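Local coordinates for designed helical repeat protein (Synthetic construct, PDB 5CWQ) that has no assigned biological function but serves as a computationally designed, all-helical repeat scaffold made to test de novo protein design, at residues L17-A20 against R21-E25; R179-E182 against D183-V187; A217-A220 against R221-V224. One frame throughout, in Å; residues are numbered along the deposited sequence. Where two conformers were deposited one is given.

Contact 1: L17-A20 against R21-E25; sequences LQEA and RKRSE
R21 runs back along helix 5-30 over L17 and reaches the amide of Q18, a local i to i+4 and i to i+3 arrangement on one helical face. Its course starts at the backbone, where R21 N donates to L17 O at 2.9 Å. CB and then CG pass beside that same carbonyl oxygen, R21 CG lying 3.3 Å from L17 O. CG is anti to the carbonyl carbon (chi1 -83°), and from there the chain is extended through CD to NE, which carries the guanidinium back past the leucine instead of out from the helix. R21 NE comes 3.9 Å from L17 CD1. Beyond it, L17 CD2 sits over the centre of one guanidinium face, 3.8 Å from R21 NH2, so a methyl group meets the flat cation by packing alone. The other terminal nitrogen turns to Q18: R21 NH1 donates to Q18 OE1 at 2.9 Å, a weak bond because it is bent to 124°. The amide plane stands nearly square to the guanidinium, 86° from it, with the oxygen at the guanidinium edge.

Two residues on, on a different side of the helix, the R23 guanidinium lies with one face over E19 O, and R23 NH1 touches E19 CB at 3.5 Å; its charge is paired with E42. The E19 to K22 salt bridge is weak and rests on one of two lysine conformers, so it is doubtful.

Two neighbouring helices receive this patch. L17, A20, R21 and S24 touch helix 33-57, through A46, E43, E43 and A39 respectively, while L17 and R21 also meet helix 60-86, at K69 for both and at R72 for the arginine.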
# COMPACT_ATOMS: atom_id res chain seq x y z
N LEU A 17 -1.99 -15.08 -7.02
CA LEU A 17 -2.65 -14.07 -7.83
C LEU A 17 -3.85 -14.64 -8.57
O LEU A 17 -4.92 -14.02 -8.62
CB LEU A 17 -1.66 -13.47 -8.83
CG LEU A 17 -2.21 -12.47 -9.86
CD1 LEU A 17 -2.86 -11.28 -9.17
CD2 LEU A 17 -1.11 -12.01 -10.79
N GLN A 18 -3.68 -15.83 -9.14
CA GLN A 18 -4.75 -16.47 -9.90
C GLN A 18 -5.91 -16.87 -8.99
O GLN A 18 -7.08 -16.72 -9.36
CB GLN A 18 -4.21 -17.70 -10.64
CG GLN A 18 -3.30 -17.37 -11.80
CD GLN A 18 -3.99 -16.58 -12.90
OE1 GLN A 18 -3.46 -15.59 -13.40
NE2 GLN A 18 -5.19 -17.02 -13.28
N GLU A 19 -5.60 -17.39 -7.81
CA GLU A 19 -6.63 -17.76 -6.84
C GLU A 19 -7.38 -16.52 -6.36
O GLU A 19 -8.59 -16.56 -6.16
CB GLU A 19 -6.02 -18.50 -5.66
CG GLU A 19 -5.64 -19.95 -5.97
CD GLU A 19 -6.84 -20.82 -6.29
OE1 GLU A 19 -7.98 -20.40 -6.01
OE2 GLU A 19 -6.64 -21.93 -6.82
N ALA A 20 -6.65 -15.42 -6.17
CA ALA A 20 -7.26 -14.17 -5.74
C ALA A 20 -8.14 -13.60 -6.85
O ALA A 20 -9.17 -12.98 -6.57
CB ALA A 20 -6.18 -13.16 -5.35
N ARG A 21 -7.74 -13.82 -8.10
CA ARG A 21 -8.51 -13.36 -9.25
C ARG A 21 -9.83 -14.11 -9.36
O ARG A 21 -10.86 -13.53 -9.72
CB ARG A 21 -7.71 -13.52 -10.54
CG ARG A 21 -6.74 -12.38 -10.82
CD ARG A 21 -5.88 -12.68 -12.04
NE ARG A 21 -5.02 -11.55 -12.40
CZ ARG A 21 -4.04 -11.62 -13.30
NH1 ARG A 21 -3.79 -12.75 -13.94
NH2 ARG A 21 -3.31 -10.54 -13.57
N LYS A 22 -9.80 -15.40 -9.06
CA LYS A 22 -11.01 -16.22 -9.10
C LYS A 22 -11.93 -15.87 -7.94
O LYS A 22 -13.15 -15.81 -8.10
CB LYS A 22 -10.65 -17.71 -9.07
CG LYS A 22 -10.39 -18.30 -10.45
CD LYS A 22 -9.16 -19.20 -10.47
CE LYS A 22 -9.31 -20.40 -9.56
NZ LYS A 22 -8.10 -21.26 -9.59
N ARG A 23 -11.35 -15.63 -6.77
CA ARG A 23 -12.12 -15.20 -5.61
C ARG A 23 -12.71 -13.82 -5.86
O ARG A 23 -13.81 -13.51 -5.40
CB ARG A 23 -11.26 -15.19 -4.34
CG ARG A 23 -10.97 -16.57 -3.78
CD ARG A 23 -10.33 -16.49 -2.40
NE ARG A 23 -9.01 -15.86 -2.44
CZ ARG A 23 -7.86 -16.52 -2.58
NH1 ARG A 23 -7.84 -17.84 -2.69
NH2 ARG A 23 -6.72 -15.85 -2.60
N SER A 24 -11.98 -12.98 -6.59
CA SER A 24 -12.46 -11.66 -6.95
C SER A 24 -13.67 -11.76 -7.87
O SER A 24 -14.64 -11.02 -7.72
CB SER A 24 -11.36 -10.85 -7.64
OG SER A 24 -10.31 -10.54 -6.75
N GLU A 25 -13.62 -12.70 -8.81
CA GLU A 25 -14.71 -12.88 -9.77
C GLU A 25 -15.94 -13.48 -9.10
O GLU A 25 -17.07 -13.15 -9.45
CB GLU A 25 -14.25 -13.77 -10.93
CG GLU A 25 -15.30 -13.96 -12.02
CD GLU A 25 -15.72 -12.65 -12.68
OE1 GLU A 25 -14.95 -11.67 -12.61
OE2 GLU A 25 -16.82 -12.60 -13.26

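Contact 2: R179-E182 against D183-V187; sequences RAYE and DARRV. With PO4 (phosphate ion), chain F.
Y181 and R185 lie side by side one turn apart, both pointing the same way out of helix 174-201. The arginine's aliphatic part does the touching: R185 CG sits over one face of the ring, offset toward its rim, and R185 CD approaches Y181 OH at 3.7 Å. The ring and guanidinium planes stand 56° apart, so this is no flat stack. At the ring edge, Y181 OH donates to phosphate O3 at 2.8 Å.

Behind this first shell, R185 N binds Y181 O at 3.1 Å and keeps the two residues one turn apart. The tyrosine's CG is anti to its own nitrogen (chi1 173°), directing the ring toward helix 204-230, where it meets R221, V224 and Q225, and H234 of the C-terminal tag stacks on it. Q225 also binds the phosphate. On another face, D183 OD1 is held chiefly by a salt bridge to R135, and also takes a nearly straight but weak bond from R186 NH1 (3.3 Å, 169°).

The phosphate probably came from the crystallisation liquor; Y181 and Q225 hold it through neutral hydrogen-bond donors, and R221, in a long, weak ion pair, would probably add some charge compensation.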
# COMPACT_ATOMS: atom_id res chain seq x y z
N ARG A 179 9.51 14.96 2.97
CA ARG A 179 8.05 14.86 3.08
C ARG A 179 7.62 13.47 3.52
O ARG A 179 6.78 13.32 4.40
CB ARG A 179 7.40 15.21 1.74
CG ARG A 179 7.03 16.68 1.60
CD ARG A 179 6.50 16.98 0.20
NE ARG A 179 7.57 16.99 -0.79
CZ ARG A 179 7.38 16.94 -2.11
NH1 ARG A 179 6.15 16.86 -2.60
NH2 ARG A 179 8.42 16.96 -2.93
N ALA A 180 8.21 12.45 2.91
CA ALA A 180 7.91 11.07 3.26
C ALA A 180 8.27 10.80 4.72
O ALA A 180 7.50 10.17 5.45
CB ALA A 180 8.66 10.11 2.34
N TYR A 181 9.44 11.28 5.13
CA TYR A 181 9.90 11.11 6.50
C TYR A 181 8.92 11.70 7.51
O TYR A 181 8.58 11.05 8.50
CB TYR A 181 11.28 11.76 6.67
CG TYR A 181 11.77 11.78 8.10
CD1 TYR A 181 12.37 10.66 8.66
CD2 TYR A 181 11.64 12.92 8.88
CE1 TYR A 181 12.82 10.68 9.97
CE2 TYR A 181 12.08 12.94 10.19
CZ TYR A 181 12.68 11.82 10.73
OH TYR A 181 13.12 11.85 12.03
N GLU A 182 8.48 12.93 7.25
CA GLU A 182 7.55 13.60 8.16
C GLU A 182 6.19 12.91 8.14
O GLU A 182 5.55 12.76 9.18
CB GLU A 182 7.42 15.07 7.79
CG GLU A 182 8.71 15.87 7.95
CD GLU A 182 9.20 15.91 9.39
OE1 GLU A 182 8.40 15.64 10.31
OE2 GLU A 182 10.40 16.22 9.60
N ASP A 183 5.74 12.50 6.95
CA ASP A 183 4.50 11.74 6.82
C ASP A 183 4.56 10.46 7.65
O ASP A 183 3.61 10.13 8.35
CB ASP A 183 4.22 11.38 5.36
CG ASP A 183 3.87 12.58 4.51
OD1 ASP A 183 3.46 13.62 5.06
OD2 ASP A 183 4.00 12.47 3.27
N ALA A 184 5.68 9.76 7.57
CA ALA A 184 5.85 8.47 8.23
C ALA A 184 5.82 8.62 9.75
O ALA A 184 5.25 7.78 10.45
CB ALA A 184 7.14 7.81 7.79
N ARG A 185 6.44 9.68 10.26
CA ARG A 185 6.44 9.94 11.70
C ARG A 185 5.02 10.21 12.20
O ARG A 185 4.63 9.72 13.26
CB ARG A 185 7.34 11.13 12.04
CG ARG A 185 8.83 10.83 11.96
CD ARG A 185 9.58 11.43 13.14
NE ARG A 185 9.25 10.76 14.40
CZ ARG A 185 9.68 11.15 15.59
NH1 ARG A 185 10.47 12.21 15.71
NH2 ARG A 185 9.32 10.47 16.68
N ARG A 186 4.26 10.98 11.43
CA ARG A 186 2.91 11.34 11.83
C ARG A 186 2.01 10.11 11.87
O ARG A 186 1.32 9.87 12.86
CB ARG A 186 2.33 12.39 10.87
CG ARG A 186 1.14 13.15 11.44
CD ARG A 186 0.64 14.22 10.48
NE ARG A 186 1.70 15.13 10.05
CZ ARG A 186 2.37 15.03 8.90
NH1 ARG A 186 2.11 14.05 8.04
NH2 ARG A 186 3.32 15.91 8.61
N VAL A 187 2.02 9.32 10.81
CA VAL A 187 1.15 8.15 10.73
C VAL A 187 1.58 7.09 11.74
O VAL A 187 0.74 6.37 12.28
CB VAL A 187 1.12 7.55 9.30
CG1 VAL A 187 2.49 7.04 8.91
CG2 VAL A 187 0.08 6.43 9.21
P PO4 F . 14.88 8.61 13.27
O1 PO4 F . 14.99 7.65 14.44
O2 PO4 F . 16.24 9.18 12.94
O3 PO4 F . 13.93 9.73 13.64
O4 PO4 F . 14.34 7.87 12.07

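Contact 3: A217-A220 against R221-V224; sequences AREA and RRHV
R222 folds back over the backbone of R218 and E219, a local contact in helix 204-230, the last helix of this designed helical repeat protein. Backbone hydrogen bonds come first, all of the i to i+4 kind of a regular alpha-helix: R221, R222, H223 and V224 donate to A217, R218, E219 and A220 in turn. R222 N to R218 O, at 2.9 Å and 166°, is the shortest but one of the four.

Packing of a flat cation on the helix is the second kind. With CG anti to the carbonyl carbon and a bend at chi3 (-58°), the R222 side chain turns back on the preceding turn, and one guanidinium face rests on R218 O and E219 CA. R222 NH2 reaches E219 CB at 3.7 Å. With an alanine in place of R222, nothing of the guanidinium would remain over R218 O and E219 CA, and that strip of backbone would probably be left more open to solvent.

Charge is the third. R218 and R222 bring like charges together, their guanidinium planes 54° apart, but R218 was deposited in two conformers and touches a crystal neighbour, so the closeness is doubtful; R218 NH1 is hydrogen-bonded to Q215. R221 reaches toward helix 174-201, where it packs on Y181 and has weak, long ion pairs with E188 and with a bound phosphate.

On the buried side V224 touches A165 of helix 147-171, and within its own helix V224 CG2 lies 3.4 Å from A220 O.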
# COMPACT_ATOMS: atom_id res chain seq x y z
N ALA A 217 4.86 2.24 8.69
CA ALA A 217 5.35 3.60 8.83
C ALA A 217 6.81 3.62 9.28
O ALA A 217 7.59 4.45 8.82
CB ALA A 217 4.48 4.36 9.81
N ARG A 218 7.16 2.71 10.18
CA ARG A 218 8.53 2.61 10.68
C ARG A 218 9.49 2.21 9.56
O ARG A 218 10.61 2.72 9.49
CB ARG A 218 8.62 1.60 11.83
CG ARG A 218 8.03 2.10 13.14
CD ARG A 218 8.18 1.09 14.27
NE ARG A 218 9.56 1.01 14.76
CZ ARG A 218 10.39 -0.02 14.57
NH1 ARG A 218 10.01 -1.10 13.90
NH2 ARG A 218 11.62 0.03 15.07
N GLU A 219 9.05 1.31 8.69
CA GLU A 219 9.88 0.89 7.56
C GLU A 219 10.09 2.05 6.60
O GLU A 219 11.18 2.23 6.06
CB GLU A 219 9.25 -0.29 6.81
CG GLU A 219 10.04 -0.68 5.55
CD GLU A 219 9.58 -1.97 4.91
OE1 GLU A 219 9.09 -2.87 5.62
OE2 GLU A 219 9.72 -2.10 3.67
N ALA A 220 9.04 2.84 6.39
CA ALA A 220 9.12 4.00 5.51
C ALA A 220 10.16 4.99 6.03
O ALA A 220 10.96 5.53 5.26
CB ALA A 220 7.77 4.67 5.39
N ARG A 221 10.15 5.21 7.34
CA ARG A 221 11.10 6.12 7.97
C ARG A 221 12.52 5.58 7.85
O ARG A 221 13.44 6.31 7.48
CB ARG A 221 10.74 6.34 9.43
CG ARG A 221 11.67 7.31 10.14
CD ARG A 221 11.17 7.66 11.54
NE ARG A 221 11.03 6.48 12.39
CZ ARG A 221 10.97 6.52 13.71
NH1 ARG A 221 11.04 7.67 14.36
NH2 ARG A 221 10.84 5.39 14.40
N ARG A 222 12.70 4.30 8.15
CA ARG A 222 14.01 3.67 8.04
C ARG A 222 14.54 3.75 6.62
O ARG A 222 15.73 3.99 6.41
CB ARG A 222 13.95 2.20 8.50
CG ARG A 222 13.90 2.02 10.00
CD ARG A 222 14.15 0.58 10.40
NE ARG A 222 13.20 -0.35 9.78
CZ ARG A 222 12.02 -0.68 10.30
NH1 ARG A 222 11.62 -0.17 11.46
NH2 ARG A 222 11.23 -1.53 9.66
N HIS A 223 13.66 3.55 5.64
CA HIS A 223 14.05 3.55 4.24
C HIS A 223 14.63 4.91 3.85
O HIS A 223 15.69 4.99 3.24
CB HIS A 223 12.87 3.21 3.34
CG HIS A 223 13.24 2.91 1.92
ND1 HIS A 223 13.85 1.73 1.54
CD2 HIS A 223 13.10 3.64 0.79
CE1 HIS A 223 14.06 1.75 0.24
NE2 HIS A 223 13.62 2.90 -0.24
N VAL A 224 13.91 5.97 4.21
CA VAL A 224 14.36 7.33 3.93
C VAL A 224 15.67 7.65 4.64
O VAL A 224 16.59 8.22 4.05
CB VAL A 224 13.30 8.36 4.37
CG1 VAL A 224 13.84 9.78 4.25
CG2 VAL A 224 12.05 8.21 3.54

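How the contacts relate
From the N terminus, contact 1 comes first, on helix 5-30; contact 2 follows on helix 174-201 and contact 3 on helix 204-230. Each joins successive turns of a single helix, so none closes a long loop; they run in series and neither nest nor cross. Contact 1 faces helices 33-57 and 60-86 and lies across the chain's centre from the other two, its nearest atoms about 25 Å from contact 2 and about 20 Å from contact 3. Contacts 2 and 3 have centres about 9 Å apart and touch directly: V187 CG1 packs on A217 CB at 3.5 Å, binding the last two helices together at the C-terminal end of the repeat array.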